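Local coordinates for protein halogenase PltM (PDB 6BZN) that halogenates phenolic compounds, accepting a broad range of substrates and halides, and binds FAD, probably working as a flavin-dependent monooxygenase-type enzyme, at residues Ile27-Gly32 with Ile189-Ala194; Ser31-Ala36 with Tyr145-Ile150; Thr38-Ala43 with Met149-His154; Leu50-Ala55 with Glu157-Ile162; Ile162-Ile167 with Val174-Ser179. All blocks are in the same frame, centred on the assembly; numbering follows the deposited sequence. Where two conformers were deposited one is given.

How the contacts relate
Contacts 1 and 4 lie in one parallel sheet of a Rossmann-type FAD-binding fold, their centres about 9 Å apart; Ile28 N reaches Leu50 O at 2.8 Å. Contacts 2 and 3, with centres about 8 Å apart, are successive parts of a single helix pair lying on one face of that sheet, where Ile28 CD1 packs on Gly39 CA at 3.4 Å. Contact 5, a hairpin, covers the other face, with Ile29 CD1 3.8 Å from Ile167 CD1. No FAD is bound in this model, but its known site joins contacts 2 and 4: Ile33, Ala34 and Asp53 bind FAD, and Ser31 OG lies 2.6 Å from Asp53 OD2.

Contact 1: residues Ile27-Gly32 with Ile189-Ala194; sequences IIIGSG and IIDAAA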
# COMPACT_ATOMS: atom_id res chain seq x y z
N ILE A 27 17.46 -3.56 -16.90
CA ILE A 27 17.88 -4.10 -15.61
C ILE A 27 16.88 -3.61 -14.56
O ILE A 27 16.48 -2.43 -14.55
CB ILE A 27 19.32 -3.69 -15.27
CG1 ILE A 27 20.29 -4.47 -16.17
CG2 ILE A 27 19.66 -4.00 -13.81
CD1 ILE A 27 21.68 -3.87 -16.26
N ILE A 28 16.47 -4.53 -13.69
CA ILE A 28 15.54 -4.24 -12.61
C ILE A 28 16.25 -4.56 -11.30
O ILE A 28 16.71 -5.68 -11.12
CB ILE A 28 14.26 -5.07 -12.71
CG1 ILE A 28 13.51 -4.73 -14.01
CG2 ILE A 28 13.32 -4.79 -11.54
CD1 ILE A 28 12.36 -5.65 -14.32
N ILE A 29 16.36 -3.58 -10.41
CA ILE A 29 16.91 -3.80 -9.07
C ILE A 29 15.75 -4.14 -8.13
O ILE A 29 14.83 -3.35 -7.98
CB ILE A 29 17.66 -2.56 -8.53
CG1 ILE A 29 18.74 -2.09 -9.51
CG2 ILE A 29 18.33 -2.89 -7.20
CD1 ILE A 29 19.10 -0.64 -9.29
N GLY A 30 15.82 -5.32 -7.50
CA GLY A 30 14.81 -5.80 -6.57
C GLY A 30 13.96 -6.92 -7.16
O GLY A 30 13.40 -6.78 -8.25
N SER A 31 13.86 -8.04 -6.45
CA SER A 31 13.15 -9.20 -6.95
C SER A 31 11.90 -9.48 -6.11
O SER A 31 11.39 -10.60 -6.15
CB SER A 31 14.07 -10.43 -6.95
OG SER A 31 14.42 -10.80 -5.61
N GLY A 32 11.43 -8.48 -5.36
CA GLY A 32 10.16 -8.54 -4.65
C GLY A 32 9.02 -8.39 -5.64
O GLY A 32 9.23 -8.34 -6.85
N ILE A 189 17.30 1.26 -16.58
CA ILE A 189 17.33 0.62 -15.25
C ILE A 189 16.10 1.05 -14.44
O ILE A 189 15.76 2.22 -14.38
CB ILE A 189 18.67 0.85 -14.51
CG1 ILE A 189 18.72 0.04 -13.21
CG2 ILE A 189 18.96 2.32 -14.21
CD1 ILE A 189 20.14 -0.24 -12.74
N ILE A 190 15.42 0.07 -13.86
CA ILE A 190 14.25 0.31 -13.01
C ILE A 190 14.62 -0.06 -11.58
O ILE A 190 15.04 -1.19 -11.33
CB ILE A 190 13.04 -0.51 -13.47
CG1 ILE A 190 12.64 -0.05 -14.87
CG2 ILE A 190 11.85 -0.34 -12.52
CD1 ILE A 190 11.65 -0.96 -15.56
N ASP A 191 14.48 0.88 -10.67
CA ASP A 191 14.72 0.62 -9.26
C ASP A 191 13.41 0.17 -8.60
O ASP A 191 12.54 1.00 -8.30
CB ASP A 191 15.27 1.84 -8.53
CG ASP A 191 15.85 1.49 -7.17
OD1 ASP A 191 15.43 0.48 -6.54
OD2 ASP A 191 16.76 2.23 -6.73
N ALA A 192 13.33 -1.13 -8.35
CA ALA A 192 12.17 -1.75 -7.73
C ALA A 192 12.49 -2.15 -6.29
O ALA A 192 11.79 -2.97 -5.70
CB ALA A 192 11.75 -2.98 -8.54
N ALA A 193 13.52 -1.55 -5.71
CA ALA A 193 13.88 -1.80 -4.31
C ALA A 193 13.04 -0.87 -3.39
O ALA A 193 12.17 -0.16 -3.84
CB ALA A 193 15.37 -1.57 -4.12
N ALA A 194 13.30 -0.88 -2.10
CA ALA A 194 12.45 -0.10 -1.18
C ALA A 194 13.25 1.05 -0.59
O ALA A 194 13.75 1.89 -1.37
CB ALA A 194 11.81 -1.01 -0.13
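Ile27-Ile29 and Ile189-Asp191 are adjacent parallel strands in the central sheet of the Rossmann-type FAD-binding fold, their axes 4.7 Å apart and 15° from parallel. Three backbone bonds establish the register. Ile190 N donates to Ile27 O at 2.8 Å and Ile29 N to Ile190 O at 2.9 Å, both nearly straight. The third, Ala192 N to Ile29 O, is as short as 2.7 Å but bent to 135° at the hydrogen, where both chains leave the sheet.

On the face carrying Ile27, Ile29 and Asp191, one methyl does most of the touching. Because CG1 of Ile189 stands opposite its backbone N (chi1 -173°), CD1 reaches both neighbours, meeting Ile29 CD1 at 3.6 Å and Ile27 CG2 at 3.9 Å, the side chains slanting across one another. Cutting Ile189 back to an alanine would probably open a gap beside Ile29 CD1 and take a support from Ile167 and Val176 of the covering hairpin. On the other face, Ile28 CG2 rests against Ala192 CB at 3.8 Å, under helix 33-44.

Beyond the strands, Asp191 OD1 accepts from Ala193 N at 2.9 Å, an Asx turn, while OD2 bonds to Ser197 OG. Gly30, first glycine of a GxGxxG-type pattern, has a positive phi, and a side chain there would collide with Ala192 O. The chemistry is thus divided: mainly branched hydrocarbon on the strands, Asp191 the polar exception at their end, and carbonyl and carboxylate acceptors fixing the turns that lead toward the FAD site.

Contact 2: residues Ser31-Ala36 with Tyr145-Ile150; sequences SGIAGA and YFALMI
Ala36 CB presses straight onto the backbone of Ala147 and Leu148, joining the first helix of the Rossmann-type fold, 33-44, to helix 140-153. This is the tight part of the contact. The methyl lies 3.5 Å from Ala147 C and equally near Leu148 N, so its nearest atoms are those of the peptide link, with the Ala147 methyl a little farther off. Ala147 returns the approach: its CB is 3.8 Å from Ala36 CB and 4.1 Å from Ile33 CG1. Ile33 offers that atom because CG1 lies opposite its backbone N (chi1 -168°), and the side chain also touches Arg140 and Ile143 of the same partner helix. Two alanines at the interface are what let the backbones come so close, with no hydrogen bond between the segments.

Toward Ser31 the fit slackens. Ser31 CB and Leu148 CD1 are 4.3 Å apart, and the hydroxyl is engaged elsewhere: OG bonds to Asp53 OD2 and to Gln160 NE2. Ile33 and Ala34, on the opening turn of the helix that Gly32 N-caps, bind FAD, so the tight alanine contact sits behind the first helical turn of the FAD site.

The far side of helix 140-153 turns away from this interface. There Met149 is exposed, and its extended chain runs along its own helix to place CE 3.8 Å above the plane of the Tyr145 ring, over its centre.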
# COMPACT_ATOMS: atom_id res chain seq x y z
N SER A 31 13.86 -8.04 -6.45
CA SER A 31 13.15 -9.20 -6.95
C SER A 31 11.90 -9.48 -6.11
O SER A 31 11.39 -10.60 -6.15
CB SER A 31 14.07 -10.43 -6.95
OG SER A 31 14.42 -10.80 -5.61
N GLY A 32 11.43 -8.48 -5.36
CA GLY A 32 10.16 -8.54 -4.65
C GLY A 32 9.02 -8.39 -5.64
O GLY A 32 9.23 -8.34 -6.85
N ILE A 33 7.79 -8.31 -5.14
CA ILE A 33 6.65 -8.32 -6.04
C ILE A 33 6.71 -7.23 -7.12
O ILE A 33 6.34 -7.49 -8.26
CB ILE A 33 5.30 -8.26 -5.29
CG1 ILE A 33 4.14 -8.58 -6.23
CG2 ILE A 33 5.11 -6.91 -4.60
CD1 ILE A 33 2.86 -8.91 -5.49
N ALA A 34 7.16 -6.03 -6.76
CA ALA A 34 7.28 -4.95 -7.74
C ALA A 34 8.25 -5.30 -8.86
O ALA A 34 7.90 -5.19 -10.04
CB ALA A 34 7.72 -3.67 -7.06
N GLY A 35 9.45 -5.71 -8.50
CA GLY A 35 10.48 -6.04 -9.50
C GLY A 35 10.09 -7.24 -10.35
O GLY A 35 10.28 -7.25 -11.57
N ALA A 36 9.51 -8.24 -9.70
CA ALA A 36 9.09 -9.46 -10.37
C ALA A 36 7.97 -9.21 -11.38
O ALA A 36 8.03 -9.72 -12.50
CB ALA A 36 8.64 -10.49 -9.36
N TYR A 145 7.72 -14.82 -3.84
CA TYR A 145 8.49 -15.88 -4.47
C TYR A 145 7.70 -16.36 -5.70
O TYR A 145 8.26 -16.50 -6.79
CB TYR A 145 8.78 -17.04 -3.52
CG TYR A 145 10.02 -17.88 -3.83
CD1 TYR A 145 10.79 -17.67 -4.99
CD2 TYR A 145 10.43 -18.90 -2.97
CE1 TYR A 145 11.93 -18.42 -5.26
CE2 TYR A 145 11.56 -19.67 -3.25
CZ TYR A 145 12.30 -19.42 -4.39
OH TYR A 145 13.44 -20.16 -4.68
N PHE A 146 6.39 -16.55 -5.54
CA PHE A 146 5.50 -16.89 -6.66
C PHE A 146 5.58 -15.87 -7.80
O PHE A 146 5.67 -16.24 -8.96
CB PHE A 146 4.06 -17.04 -6.16
CG PHE A 146 3.08 -17.45 -7.21
CD1 PHE A 146 2.38 -16.48 -7.94
CD2 PHE A 146 2.83 -18.78 -7.47
CE1 PHE A 146 1.45 -16.85 -8.90
CE2 PHE A 146 1.92 -19.16 -8.44
CZ PHE A 146 1.22 -18.19 -9.15
N ALA A 147 5.56 -14.58 -7.45
CA ALA A 147 5.70 -13.51 -8.43
C ALA A 147 7.01 -13.63 -9.20
O ALA A 147 7.01 -13.52 -10.44
CB ALA A 147 5.60 -12.14 -7.76
N LEU A 148 8.12 -13.86 -8.50
CA LEU A 148 9.39 -14.06 -9.21
C LEU A 148 9.30 -15.25 -10.16
O LEU A 148 9.84 -15.20 -11.26
CB LEU A 148 10.55 -14.26 -8.24
CG LEU A 148 11.93 -14.41 -8.90
CD1 LEU A 148 12.28 -13.20 -9.77
CD2 LEU A 148 12.98 -14.59 -7.84
N MET A 149 8.65 -16.32 -9.74
CA MET A 149 8.48 -17.47 -10.61
C MET A 149 7.73 -17.10 -11.90
O MET A 149 8.07 -17.58 -12.98
CB MET A 149 7.81 -18.63 -9.90
CG MET A 149 8.63 -19.21 -8.76
SD MET A 149 7.62 -20.38 -7.82
CE MET A 149 8.59 -20.52 -6.31
N ILE A 150 6.74 -16.20 -11.80
CA ILE A 150 6.06 -15.70 -13.01
C ILE A 150 7.09 -15.11 -13.98
O ILE A 150 7.10 -15.44 -15.16
CB ILE A 150 4.98 -14.63 -12.73
CG1 ILE A 150 3.90 -15.18 -11.78
CG2 ILE A 150 4.35 -14.18 -14.05
CD1 ILE A 150 2.82 -14.19 -11.39

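Contact 3: residues Thr38-Ala43 with Met149-His154; sequences TGAVLA and MIALKH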
# COMPACT_ATOMS: atom_id res chain seq x y z
N THR A 38 7.09 -6.30 -12.81
CA THR A 38 7.72 -5.49 -13.84
C THR A 38 8.51 -6.37 -14.82
O THR A 38 8.35 -6.25 -16.04
CB THR A 38 8.63 -4.41 -13.24
OG1 THR A 38 7.85 -3.62 -12.31
CG2 THR A 38 9.20 -3.52 -14.32
N GLY A 39 9.31 -7.28 -14.28
CA GLY A 39 10.12 -8.15 -15.13
C GLY A 39 9.28 -9.09 -15.96
O GLY A 39 9.59 -9.33 -17.13
N ALA A 40 8.20 -9.60 -15.37
CA ALA A 40 7.34 -10.51 -16.08
C ALA A 40 6.68 -9.84 -17.28
O ALA A 40 6.70 -10.38 -18.38
CB ALA A 40 6.29 -11.08 -15.16
N VAL A 41 6.09 -8.66 -17.07
CA VAL A 41 5.35 -8.00 -18.15
C VAL A 41 6.26 -7.53 -19.29
O VAL A 41 5.87 -7.61 -20.46
CB VAL A 41 4.43 -6.84 -17.65
CG1 VAL A 41 3.42 -7.33 -16.63
CG2 VAL A 41 5.21 -5.66 -17.09
N LEU A 42 7.47 -7.09 -18.95
CA LEU A 42 8.45 -6.68 -19.95
C LEU A 42 9.00 -7.90 -20.70
O LEU A 42 9.08 -7.86 -21.93
CB LEU A 42 9.57 -5.87 -19.32
CG LEU A 42 9.15 -4.54 -18.71
CD1 LEU A 42 10.35 -3.85 -18.11
CD2 LEU A 42 8.47 -3.60 -19.68
N ALA A 43 9.33 -8.98 -19.99
CA ALA A 43 9.84 -10.19 -20.63
C ALA A 43 8.77 -10.81 -21.55
O ALA A 43 9.05 -11.19 -22.69
CB ALA A 43 10.30 -11.21 -19.60
N MET A 149 8.65 -16.32 -9.74
CA MET A 149 8.48 -17.47 -10.61
C MET A 149 7.73 -17.10 -11.90
O MET A 149 8.07 -17.58 -12.98
CB MET A 149 7.81 -18.63 -9.90
CG MET A 149 8.63 -19.21 -8.76
SD MET A 149 7.62 -20.38 -7.82
CE MET A 149 8.59 -20.52 -6.31
N ILE A 150 6.74 -16.20 -11.80
CA ILE A 150 6.06 -15.70 -13.01
C ILE A 150 7.09 -15.11 -13.98
O ILE A 150 7.10 -15.44 -15.16
CB ILE A 150 4.98 -14.63 -12.73
CG1 ILE A 150 3.90 -15.18 -11.78
CG2 ILE A 150 4.35 -14.18 -14.05
CD1 ILE A 150 2.82 -14.19 -11.39
N ALA A 151 7.92 -14.21 -13.46
CA ALA A 151 8.93 -13.54 -14.29
C ALA A 151 9.90 -14.52 -14.94
O ALA A 151 10.20 -14.42 -16.14
CB ALA A 151 9.71 -12.54 -13.46
N LEU A 152 10.39 -15.47 -14.14
CA LEU A 152 11.36 -16.46 -14.63
C LEU A 152 10.77 -17.32 -15.75
O LEU A 152 11.45 -17.64 -16.74
CB LEU A 152 11.82 -17.37 -13.48
CG LEU A 152 12.68 -16.68 -12.43
CD1 LEU A 152 12.85 -17.53 -11.17
CD2 LEU A 152 14.04 -16.35 -13.02
N LYS A 153 9.52 -17.71 -15.58
CA LYS A 153 8.84 -18.54 -16.58
C LYS A 153 8.58 -17.80 -17.90
O LYS A 153 8.41 -18.43 -18.94
CB LYS A 153 7.53 -19.10 -16.02
CG LYS A 153 7.75 -20.14 -14.93
CD LYS A 153 6.46 -20.78 -14.44
CE LYS A 153 5.54 -19.77 -13.77
NZ LYS A 153 4.26 -20.42 -13.39
N HIS A 154 8.54 -16.47 -17.83
CA HIS A 154 8.43 -15.64 -19.03
C HIS A 154 9.76 -15.21 -19.62
O HIS A 154 9.77 -14.45 -20.59
CB HIS A 154 7.55 -14.44 -18.74
CG HIS A 154 6.10 -14.78 -18.68
ND1 HIS A 154 5.49 -15.18 -17.52
CD2 HIS A 154 5.16 -14.84 -19.65
CE1 HIS A 154 4.22 -15.45 -17.77
NE2 HIS A 154 3.99 -15.25 -19.05
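Ile150 O, one turn from the end of the helix that packs on Ala40 in the helix pair flanking the Rossmann-type sheet, is gripped by two donors of a single residue: His154 ND1 at 2.9 Å and His154 N at 3.2 Å. They approach from opposite faces of the carbonyl plane. The ND1 bond is nearly straight, 168° at the hydrogen, and the acceptor lies in the plane of the imidazole, which fixes the rotation of the ring. A chi1 of -75° sets CG beside the backbone N and turns the imidazole back along the helix, so that ND1 reaches the carbonyl already used by its own backbone N-H. A side chain thereby closes the last turn of helix 140-153, and it also touches Ile83.

Helices 38-43 and 149-153 run in the same direction, 22° apart. Their axes come within 7.8 Å, a separation that small residues make possible: the CA atoms of Ala40 and Ala151 are just 3.9 Å apart.

Ala40 CB enters between two features of the partner helix, 3.7 Å from Ala151 CA and 3.8 Å from Ile150 CG2. Ala151 answers with its own methyl, which lies beside the backbone of Ala40, near its N, and also passes Gly39 C. Ile150 turns its remaining branch elsewhere, toward Ile83 and helix 84-88. On the other flank of helix 38-43, Val41 and Leu42 meet helix 352-374. At the C-terminal end of the pair, Ala43 CB touches the backbone of His154, 3.4 Å from its O.

Contact 4: residues Leu50-Ala55 with Glu157-Ile162; sequences LILDSA and ESRQNI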
# COMPACT_ATOMS: atom_id res chain seq x y z
N LEU A 50 16.94 -8.38 -16.92
CA LEU A 50 17.77 -8.92 -15.85
C LEU A 50 17.32 -8.31 -14.53
O LEU A 50 17.34 -7.07 -14.37
CB LEU A 50 19.24 -8.58 -16.07
CG LEU A 50 20.20 -9.07 -14.97
CD1 LEU A 50 20.11 -10.59 -14.80
CD2 LEU A 50 21.62 -8.62 -15.28
N ILE A 51 16.91 -9.18 -13.61
CA ILE A 51 16.55 -8.78 -12.27
C ILE A 51 17.71 -9.06 -11.33
O ILE A 51 18.18 -10.20 -11.26
CB ILE A 51 15.28 -9.53 -11.80
CG1 ILE A 51 14.12 -9.25 -12.75
CG2 ILE A 51 14.92 -9.14 -10.37
CD1 ILE A 51 12.90 -10.10 -12.48
N LEU A 52 18.14 -8.04 -10.60
CA LEU A 52 19.26 -8.14 -9.64
C LEU A 52 18.76 -7.91 -8.25
O LEU A 52 18.01 -6.98 -8.04
CB LEU A 52 20.29 -7.06 -9.94
CG LEU A 52 20.95 -7.12 -11.31
CD1 LEU A 52 21.87 -5.92 -11.49
CD2 LEU A 52 21.69 -8.44 -11.52
N ASP A 53 19.17 -8.74 -7.28
CA ASP A 53 18.81 -8.51 -5.88
C ASP A 53 19.95 -8.90 -4.97
O ASP A 53 20.55 -9.97 -5.16
CB ASP A 53 17.56 -9.32 -5.51
CG ASP A 53 16.82 -8.75 -4.28
OD1 ASP A 53 17.46 -8.12 -3.40
OD2 ASP A 53 15.58 -8.92 -4.21
N SER A 54 20.23 -8.07 -3.97
CA SER A 54 21.25 -8.40 -2.96
C SER A 54 20.73 -9.44 -1.98
O SER A 54 21.51 -10.16 -1.36
CB SER A 54 21.72 -7.15 -2.22
OG SER A 54 20.65 -6.52 -1.55
N ALA A 55 19.40 -9.51 -1.84
CA ALA A 55 18.78 -10.50 -0.96
C ALA A 55 18.51 -11.78 -1.75
O ALA A 55 18.83 -11.87 -2.95
CB ALA A 55 17.49 -9.93 -0.40
N GLU A 157 15.74 -13.00 -16.65
CA GLU A 157 16.87 -13.55 -15.90
C GLU A 157 16.91 -12.91 -14.53
O GLU A 157 16.56 -11.74 -14.38
CB GLU A 157 18.19 -13.33 -16.64
CG GLU A 157 19.41 -13.95 -15.95
CD GLU A 157 20.73 -13.68 -16.67
OE1 GLU A 157 20.69 -13.44 -17.91
OE2 GLU A 157 21.78 -13.72 -15.97
N SER A 158 17.34 -13.69 -13.53
CA SER A 158 17.42 -13.24 -12.15
C SER A 158 18.75 -13.68 -11.55
O SER A 158 19.14 -14.84 -11.73
CB SER A 158 16.29 -13.83 -11.33
OG SER A 158 16.48 -13.58 -9.95
N ARG A 159 19.44 -12.76 -10.88
CA ARG A 159 20.62 -13.07 -10.07
C ARG A 159 20.34 -12.56 -8.67
O ARG A 159 20.13 -11.34 -8.47
CB ARG A 159 21.88 -12.42 -10.63
CG ARG A 159 22.15 -12.77 -12.07
CD ARG A 159 23.49 -12.26 -12.56
NE ARG A 159 23.52 -12.20 -14.02
CZ ARG A 159 24.57 -11.82 -14.76
NH1 ARG A 159 25.71 -11.48 -14.19
NH2 ARG A 159 24.44 -11.79 -16.08
N GLN A 160 20.32 -13.50 -7.73
CA GLN A 160 20.09 -13.27 -6.31
C GLN A 160 21.40 -13.21 -5.56
O GLN A 160 22.44 -13.66 -6.07
CB GLN A 160 19.30 -14.45 -5.74
CG GLN A 160 17.99 -14.73 -6.45
CD GLN A 160 16.83 -14.07 -5.76
OE1 GLN A 160 16.33 -14.58 -4.77
NE2 GLN A 160 16.40 -12.92 -6.28
N ASN A 161 21.35 -12.67 -4.35
CA ASN A 161 22.52 -12.64 -3.46
C ASN A 161 23.76 -11.98 -4.09
O ASN A 161 24.89 -12.40 -3.85
CB ASN A 161 22.84 -14.07 -2.98
CG ASN A 161 23.65 -14.09 -1.71
OD1 ASN A 161 23.56 -13.18 -0.89
ND2 ASN A 161 24.45 -15.14 -1.54
N ILE A 162 23.53 -10.95 -4.92
CA ILE A 162 24.63 -10.26 -5.62
C ILE A 162 24.98 -8.98 -4.90
O ILE A 162 24.27 -8.55 -4.00
CB ILE A 162 24.37 -10.01 -7.14
CG1 ILE A 162 23.05 -9.27 -7.42
CG2 ILE A 162 24.39 -11.32 -7.91
CD1 ILE A 162 23.02 -7.82 -7.00
O HOH W 1 24.46 -9.63 -1.26
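Leu50 and Glu157 both hold CG opposite their backbone N (chi1 178° and -177°), so the two side chains run alongside each other in the same direction from neighbouring parallel strands of the Rossmann-type sheet. Leu50 CD1 thereby lies 3.6 Å from Glu157 CG, while Leu50 CD2 covers one face of the Arg159 guanidinium. Arg159 extends along the same face of the sheet, and its NE makes a salt bridge to Glu157 OE2 at 3.0 Å, meeting the oxygen on its anti side and out of the carboxylate plane; OE1 bonds to Tyr24 OH. An alanine in place of Glu157 would probably leave the Arg159 charge without its carboxylate and Tyr24 OH without this partner.

The strand ladder is Ile51 N to Glu157 O at 2.7 Å, Arg159 N to Ile51 O at 2.9 Å, and Asp53 N to Arg159 O at 3.0 Å. Past the strands the pairing persists, with Ile162 N giving a bond to Asp53 O and Asn161 N another to Ala55 O.

Asp53 binds FAD, and its place just after the second strand is the usual one for an acidic residue in this fold. OD1 takes Ala55 N at 2.9 Å, closing an Asx turn, while OD2 is held by Ser31 and Arg59. At the outer end, one water donates to both Ser54 O and Ile162 O, at 3.0 Å each.

Contact 5: residues Ile162-Ile167 with Val174-Ser179; sequences IKIESI and VEVALS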
# COMPACT_ATOMS: atom_id res chain seq x y z
N ILE A 162 23.53 -10.95 -4.92
CA ILE A 162 24.63 -10.26 -5.62
C ILE A 162 24.98 -8.98 -4.90
O ILE A 162 24.27 -8.55 -4.00
CB ILE A 162 24.37 -10.01 -7.14
CG1 ILE A 162 23.05 -9.27 -7.42
CG2 ILE A 162 24.39 -11.32 -7.91
CD1 ILE A 162 23.02 -7.82 -7.00
N LYS A 163 26.09 -8.38 -5.28
CA LYS A 163 26.51 -7.10 -4.74
C LYS A 163 26.77 -6.18 -5.92
O LYS A 163 27.63 -6.45 -6.74
CB LYS A 163 27.75 -7.28 -3.85
CG LYS A 163 28.39 -6.00 -3.31
CD LYS A 163 27.36 -5.02 -2.74
CE LYS A 163 27.93 -4.16 -1.61
NZ LYS A 163 28.99 -3.21 -2.06
N ILE A 164 25.98 -5.12 -6.01
CA ILE A 164 26.17 -4.10 -7.03
C ILE A 164 27.28 -3.19 -6.56
O ILE A 164 27.18 -2.61 -5.48
CB ILE A 164 24.88 -3.28 -7.26
CG1 ILE A 164 23.81 -4.17 -7.89
CG2 ILE A 164 25.16 -2.07 -8.16
CD1 ILE A 164 22.40 -3.62 -7.73
N GLU A 165 28.33 -3.06 -7.36
CA GLU A 165 29.47 -2.20 -7.04
C GLU A 165 29.32 -0.77 -7.53
O GLU A 165 29.74 0.15 -6.86
CB GLU A 165 30.75 -2.81 -7.60
CG GLU A 165 31.03 -4.18 -6.98
CD GLU A 165 32.50 -4.54 -6.98
OE1 GLU A 165 32.92 -5.21 -6.00
OE2 GLU A 165 33.21 -4.16 -7.93
N SER A 166 28.71 -0.59 -8.70
CA SER A 166 28.37 0.74 -9.20
C SER A 166 27.33 0.66 -10.30
O SER A 166 27.18 -0.38 -10.95
CB SER A 166 29.62 1.44 -9.74
OG SER A 166 30.15 0.69 -10.81
N ILE A 167 26.62 1.76 -10.49
CA ILE A 167 25.66 1.91 -11.57
C ILE A 167 26.03 3.16 -12.34
O ILE A 167 25.98 4.26 -11.78
CB ILE A 167 24.21 2.02 -11.04
CG1 ILE A 167 23.85 0.77 -10.22
CG2 ILE A 167 23.23 2.17 -12.19
CD1 ILE A 167 22.58 0.91 -9.39
N VAL A 174 23.06 1.95 -19.64
CA VAL A 174 23.38 1.81 -18.24
C VAL A 174 24.40 0.70 -18.10
O VAL A 174 24.36 -0.27 -18.85
CB VAL A 174 22.11 1.47 -17.43
CG1 VAL A 174 22.44 1.24 -15.97
CG2 VAL A 174 21.10 2.60 -17.59
N GLU A 175 25.31 0.84 -17.15
CA GLU A 175 26.27 -0.21 -16.89
C GLU A 175 26.34 -0.50 -15.41
O GLU A 175 26.60 0.41 -14.62
CB GLU A 175 27.64 0.15 -17.47
CG GLU A 175 28.66 -0.97 -17.28
CD GLU A 175 29.96 -0.80 -18.07
OE1 GLU A 175 30.00 0.01 -19.02
OE2 GLU A 175 30.94 -1.50 -17.74
N VAL A 176 26.13 -1.75 -15.03
CA VAL A 176 26.14 -2.15 -13.63
C VAL A 176 27.32 -3.09 -13.41
O VAL A 176 27.43 -4.12 -14.07
CB VAL A 176 24.81 -2.82 -13.21
CG1 VAL A 176 24.86 -3.20 -11.73
CG2 VAL A 176 23.63 -1.89 -13.48
N ALA A 177 28.20 -2.69 -12.49
CA ALA A 177 29.33 -3.52 -12.09
C ALA A 177 28.89 -4.36 -10.91
O ALA A 177 28.19 -3.87 -10.02
CB ALA A 177 30.51 -2.64 -11.73
N LEU A 178 29.32 -5.62 -10.90
CA LEU A 178 28.93 -6.61 -9.90
C LEU A 178 30.19 -7.21 -9.26
O LEU A 178 31.18 -7.41 -9.95
CB LEU A 178 28.13 -7.73 -10.57
CG LEU A 178 26.89 -7.29 -11.35
CD1 LEU A 178 26.39 -8.39 -12.28
CD2 LEU A 178 25.80 -6.85 -10.38
N SER A 179 30.14 -7.52 -7.96
CA SER A 179 31.29 -8.17 -7.31
C SER A 179 31.44 -9.58 -7.87
O SER A 179 30.45 -10.29 -8.00
CB SER A 179 31.13 -8.24 -5.79
OG SER A 179 30.90 -6.94 -5.24
O HOH W 2 27.83 -10.05 -7.04
O HOH W 3 29.12 0.85 -13.43
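Ile164 slants across Val176 and Leu178 on one face of a beta hairpin, strands 164-170 and 173-178. Its CG2 meets Val176 CG1 at 3.8 Å, while CG1 lies between Val176 CG1 and Leu178 CD2, 4.2 Å from the latter. Further along the same face, Ile167 and Val174 lie alongside each other and point the same way, with Ile167 CG2 4.0 Å from Val174 CG1. This aliphatic face lies over the Rossmann-type sheet, where Ile167 and Val176 pack on Ile189, and Val176 and Ile162 on Leu52.

A classic beta bulge divides the two sets of pairs. Glu165 and Ser166 both face Ala177: Glu165 N donates to Ala177 O at 2.8 Å, from above the carbonyl plane, and Ala177 N donates to Ser166 O at 3.0 Å. The extra residue lets Ile164 and Ile167, three positions apart, point to the same side.

The opposite face is mostly polar, round the Ala177 methyl. Glu165 CG stands beside the backbone N (chi1 -61°) and the chain then runs out to Ser179, whose OG donates to OE1 at 2.8 Å, on the anti side and out of the carboxylate plane. A water joins Ser166 OG to Glu175 O, and another links Lys163 N with Ser179 O. The hairpin's side chains are therefore two-sided: branched hydrocarbon turned to the sheet, the Glu165 carboxylate and the Ser166 and Ser179 hydroxyls turned from it, with the bulge keeping Ile164 and Ile167 together.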